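Local atomic coordinates of putative sensory box/GGDEF family protein (Vibrio parahaemolyticus RIMD 2210633, PDB entry 2P7J), a protein that probably synthesises cyclic di-GMP from two GTP in response to a signal, the present fragment being its Cache-type sensor portion. Residues L152-P157 against L168-D173. Sequence-based numbering, arbitrary orientation.
With SO4 (sulfate ion), chain E.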
ATOM      1  N   LEU B 152      14.337  -3.644  -5.108  1.00 36.21           N
ATOM      2  CA  LEU B 152      15.670  -3.953  -5.692  1.00 34.79           C
ATOM      3  C   LEU B 152      15.760  -3.092  -6.959  1.00 34.85           C
ATOM      4  O   LEU B 152      14.993  -3.290  -7.938  1.00 32.93           O
ATOM      5  CB  LEU B 152      15.787  -5.429  -6.074  1.00 34.85           C
ATOM      6  CG  LEU B 152      17.093  -5.862  -6.764  1.00 34.97           C
ATOM      7  CD1 LEU B 152      18.305  -5.736  -5.836  1.00 34.71           C
ATOM      8  CD2 LEU B 152      16.992  -7.269  -7.315  1.00 36.71           C
ATOM      9  N   ARG B 153      16.647  -2.104  -6.928  1.00 34.33           N
ATOM     10  CA  ARG B 153      16.721  -1.163  -8.044  1.00 34.46           C
ATOM     11  C   ARG B 153      17.729  -1.675  -9.050  1.00 33.90           C
ATOM     12  O   ARG B 153      18.900  -1.814  -8.738  1.00 33.23           O
ATOM     13  CB  ARG B 153      17.086   0.233  -7.545  1.00 34.21           C
ATOM     14  CG  ARG B 153      15.978   0.868  -6.755  1.00 34.93           C
ATOM     15  CD  ARG B 153      16.505   1.977  -5.904  1.00 35.75           C
ATOM     16  NE  ARG B 153      15.454   2.443  -5.003  1.00 38.64           N
ATOM     17  CZ  ARG B 153      15.166   1.880  -3.822  1.00 36.93           C
ATOM     18  NH1 ARG B 153      15.836   0.828  -3.388  1.00 33.89           N
ATOM     19  NH2 ARG B 153      14.189   2.369  -3.076  1.00 36.82           N
ATOM     20  N   ILE B 154      17.241  -1.986 -10.242  1.00 34.42           N
ATOM     21  CA  ILE B 154      18.065  -2.388 -11.378  1.00 33.85           C
ATOM     22  C   ILE B 154      18.554  -1.108 -11.984  1.00 33.95           C
ATOM     23  O   ILE B 154      17.774  -0.175 -12.159  1.00 34.34           O
ATOM     24  CB  ILE B 154      17.252  -3.229 -12.405  1.00 34.69           C
ATOM     25  CG1 ILE B 154      16.440  -4.325 -11.676  1.00 33.09           C
ATOM     26  CG2 ILE B 154      18.167  -3.821 -13.506  1.00 32.45           C
ATOM     27  CD1 ILE B 154      17.313  -5.332 -10.771  1.00 32.75           C
ATOM     28  N   LEU B 155      19.861  -1.037 -12.227  1.00 33.66           N
ATOM     29  CA  LEU B 155      20.529   0.194 -12.674  1.00 33.51           C
ATOM     30  C   LEU B 155      21.305  -0.091 -13.952  1.00 33.11           C
ATOM     31  O   LEU B 155      22.034  -1.072 -14.019  1.00 32.58           O
ATOM     32  CB  LEU B 155      21.480   0.717 -11.593  1.00 33.31           C
ATOM     33  CG  LEU B 155      20.890   0.851 -10.171  1.00 34.16           C
ATOM     34  CD1 LEU B 155      21.949   0.835  -9.099  1.00 32.01           C
ATOM     35  CD2 LEU B 155      19.992   2.098 -10.018  1.00 33.38           C
HETATM   36  N   MSE B 156      21.121   0.752 -14.967  1.00 32.72           N
HETATM   37  CA  MSE B 156      21.863   0.639 -16.222  1.00 32.77           C
HETATM   38  C   MSE B 156      22.202   2.020 -16.794  1.00 32.51           C
HETATM   39  O   MSE B 156      21.308   2.726 -17.261  1.00 32.37           O
HETATM   40  CB  MSE B 156      21.061  -0.187 -17.241  1.00 33.23           C
HETATM   41  CG  MSE B 156      21.651  -0.286 -18.649  1.00 32.77           C
HETATM   42 SE   MSE B 156      20.418  -1.339 -19.701  0.65 37.03          SE
HETATM   43  CE  MSE B 156      21.497  -1.702 -21.269  1.00 29.88           C
ATOM     44  N   PRO B 157      23.494   2.424 -16.745  1.00 32.32           N
ATOM     45  CA  PRO B 157      23.848   3.665 -17.458  1.00 31.86           C
ATOM     46  C   PRO B 157      23.678   3.507 -18.963  1.00 32.32           C
ATOM     47  O   PRO B 157      24.010   2.452 -19.550  1.00 32.22           O
ATOM     48  CB  PRO B 157      25.323   3.897 -17.096  1.00 31.34           C
ATOM     49  CG  PRO B 157      25.607   2.957 -15.924  1.00 31.44           C
ATOM     50  CD  PRO B 157      24.656   1.812 -16.075  1.00 31.59           C
ATOM     51  N   LEU B 168      19.001   4.248 -16.715  1.00 31.80           N
ATOM     52  CA  LEU B 168      17.747   3.514 -16.627  1.00 33.31           C
ATOM     53  C   LEU B 168      17.649   2.827 -15.234  1.00 33.26           C
ATOM     54  O   LEU B 168      18.610   2.237 -14.756  1.00 32.85           O
ATOM     55  CB  LEU B 168      17.657   2.499 -17.774  1.00 33.48           C
ATOM     56  CG  LEU B 168      16.523   1.475 -17.765  1.00 36.36           C
ATOM     57  CD1 LEU B 168      15.156   2.163 -17.878  1.00 35.30           C
ATOM     58  CD2 LEU B 168      16.768   0.501 -18.910  1.00 38.45           C
ATOM     59  N   VAL B 169      16.499   2.976 -14.570  1.00 33.83           N
ATOM     60  CA  VAL B 169      16.287   2.445 -13.226  1.00 33.49           C
ATOM     61  C   VAL B 169      14.959   1.688 -13.159  1.00 33.93           C
ATOM     62  O   VAL B 169      13.884   2.207 -13.494  1.00 34.37           O
ATOM     63  CB  VAL B 169      16.375   3.556 -12.112  1.00 33.94           C
ATOM     64  CG1 VAL B 169      16.267   2.951 -10.656  1.00 31.49           C
ATOM     65  CG2 VAL B 169      17.651   4.396 -12.283  1.00 33.44           C
ATOM     66  N   LEU B 170      15.028   0.452 -12.704  1.00 34.33           N
ATOM     67  CA  LEU B 170      13.818  -0.367 -12.563  1.00 34.30           C
ATOM     68  C   LEU B 170      13.732  -0.793 -11.123  1.00 33.61           C
ATOM     69  O   LEU B 170      14.693  -1.371 -10.581  1.00 32.22           O
ATOM     70  CB  LEU B 170      13.874  -1.577 -13.490  1.00 35.12           C
ATOM     71  CG  LEU B 170      13.994  -1.244 -14.995  1.00 36.67           C
ATOM     72  CD1 LEU B 170      15.406  -1.440 -15.429  1.00 41.18           C
ATOM     73  CD2 LEU B 170      13.125  -2.197 -15.779  1.00 40.85           C
ATOM     74  N   ASN B 171      12.596  -0.468 -10.510  1.00 33.35           N
ATOM     75  CA  ASN B 171      12.338  -0.791  -9.102  1.00 34.92           C
ATOM     76  C   ASN B 171      11.557  -2.081  -9.025  1.00 35.22           C
ATOM     77  O   ASN B 171      10.334  -2.118  -9.225  1.00 35.06           O
ATOM     78  CB  ASN B 171      11.553   0.317  -8.371  1.00 34.48           C
ATOM     79  CG  ASN B 171      12.414   1.494  -7.999  1.00 36.22           C
ATOM     80  OD1 ASN B 171      12.310   2.013  -6.896  1.00 40.17           O
ATOM     81  ND2 ASN B 171      13.242   1.945  -8.920  1.00 34.76           N
ATOM     82  N   VAL B 172      12.268  -3.152  -8.755  1.00 35.57           N
ATOM     83  CA  VAL B 172      11.625  -4.402  -8.555  1.00 35.76           C
ATOM     84  C   VAL B 172      11.210  -4.655  -7.115  1.00 36.86           C
ATOM     85  O   VAL B 172      11.917  -4.278  -6.179  1.00 37.59           O
ATOM     86  CB  VAL B 172      12.640  -5.561  -8.870  1.00 35.65           C
ATOM     87  CG1 VAL B 172      12.157  -6.955  -8.277  1.00 34.37           C
ATOM     88  CG2 VAL B 172      12.966  -5.656 -10.383  1.00 33.71           C
ATOM     89  N   ASP B 173      10.025  -5.193  -6.880  1.00 38.46           N
ATOM     90  CA  ASP B 173       9.019  -4.646  -6.010  1.00 38.82           C
ATOM     91  C   ASP B 173       9.147  -5.944  -5.146  1.00 38.26           C
ATOM     92  O   ASP B 173       8.693  -7.009  -5.549  1.00 37.44           O
ATOM     93  CB  ASP B 173       7.637  -4.581  -6.626  1.00 40.43           C
ATOM     94  CG  ASP B 173       6.512  -4.494  -5.573  1.00 42.11           C
ATOM     95  OD1 ASP B 173       6.704  -4.771  -4.363  1.00 42.24           O
ATOM     96  OD2 ASP B 173       5.382  -4.182  -6.000  1.00 50.91           O
TER
HETATM   97  S   SO4 E 502      13.073   5.441  -4.843  1.00 33.83           S
HETATM   98  O1  SO4 E 502      11.620   5.458  -5.063  1.00 32.52           O
HETATM   99  O2  SO4 E 502      13.376   5.261  -3.410  1.00 32.73           O
HETATM  100  O3  SO4 E 502      13.676   4.317  -5.619  1.00 33.18           O
HETATM  101  O4  SO4 E 502      13.658   6.719  -5.350  1.00 34.13           O
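Ile154 and Leu170 form the apolar centre of this antiparallel pair of strands, with CB to CB 3.9 Å apart. Ile154 reaches further through its longer branch: CG1, set beside its own backbone N (chi1 -47°), reaches to 3.9 Å from Val172 CG2. Leu152 and selenomethionine Met156 continue this greasy face, Met156 SE lying 4.2 Å from Leu168 CD2. Beta-branched Ile154, Val169 and Val172 suit extended backbone. The pairs Leu152-Val172, Ile154-Leu170 and Met156-Leu168 are hydrogen-bonded, each closed by two N-H to O=C bonds, satisfying the buried amides; Ile154 N to Leu170 O is the shortest at 2.6 Å.

On the other face Leu155 and Val169 lie side by side, 3.9 Å between Leu155 CD2 and Val169 CG1, and beyond them this face turns polar. Arg153 stretches out from CG to NE, its methylene CG against the Asn171 amide, whose plane stands 76° from the guanidinium. A sulfate, probably from the crystallisation liquor, sits at the guanidinium edge: Arg153 NE gives O3 a nearly straight bond of 2.7 Å (165°), and NH2 binds O2. Lys113, Arg116 and Tyr118 also hold this anion.

The hairpin 150-160/163-173 is central to the antiparallel sheet of this Cache-type sensor fragment, between strands 131-140 and 79-86; helix 11-45 packs on the Ile154 face and helix 117-123 on the Leu155 face.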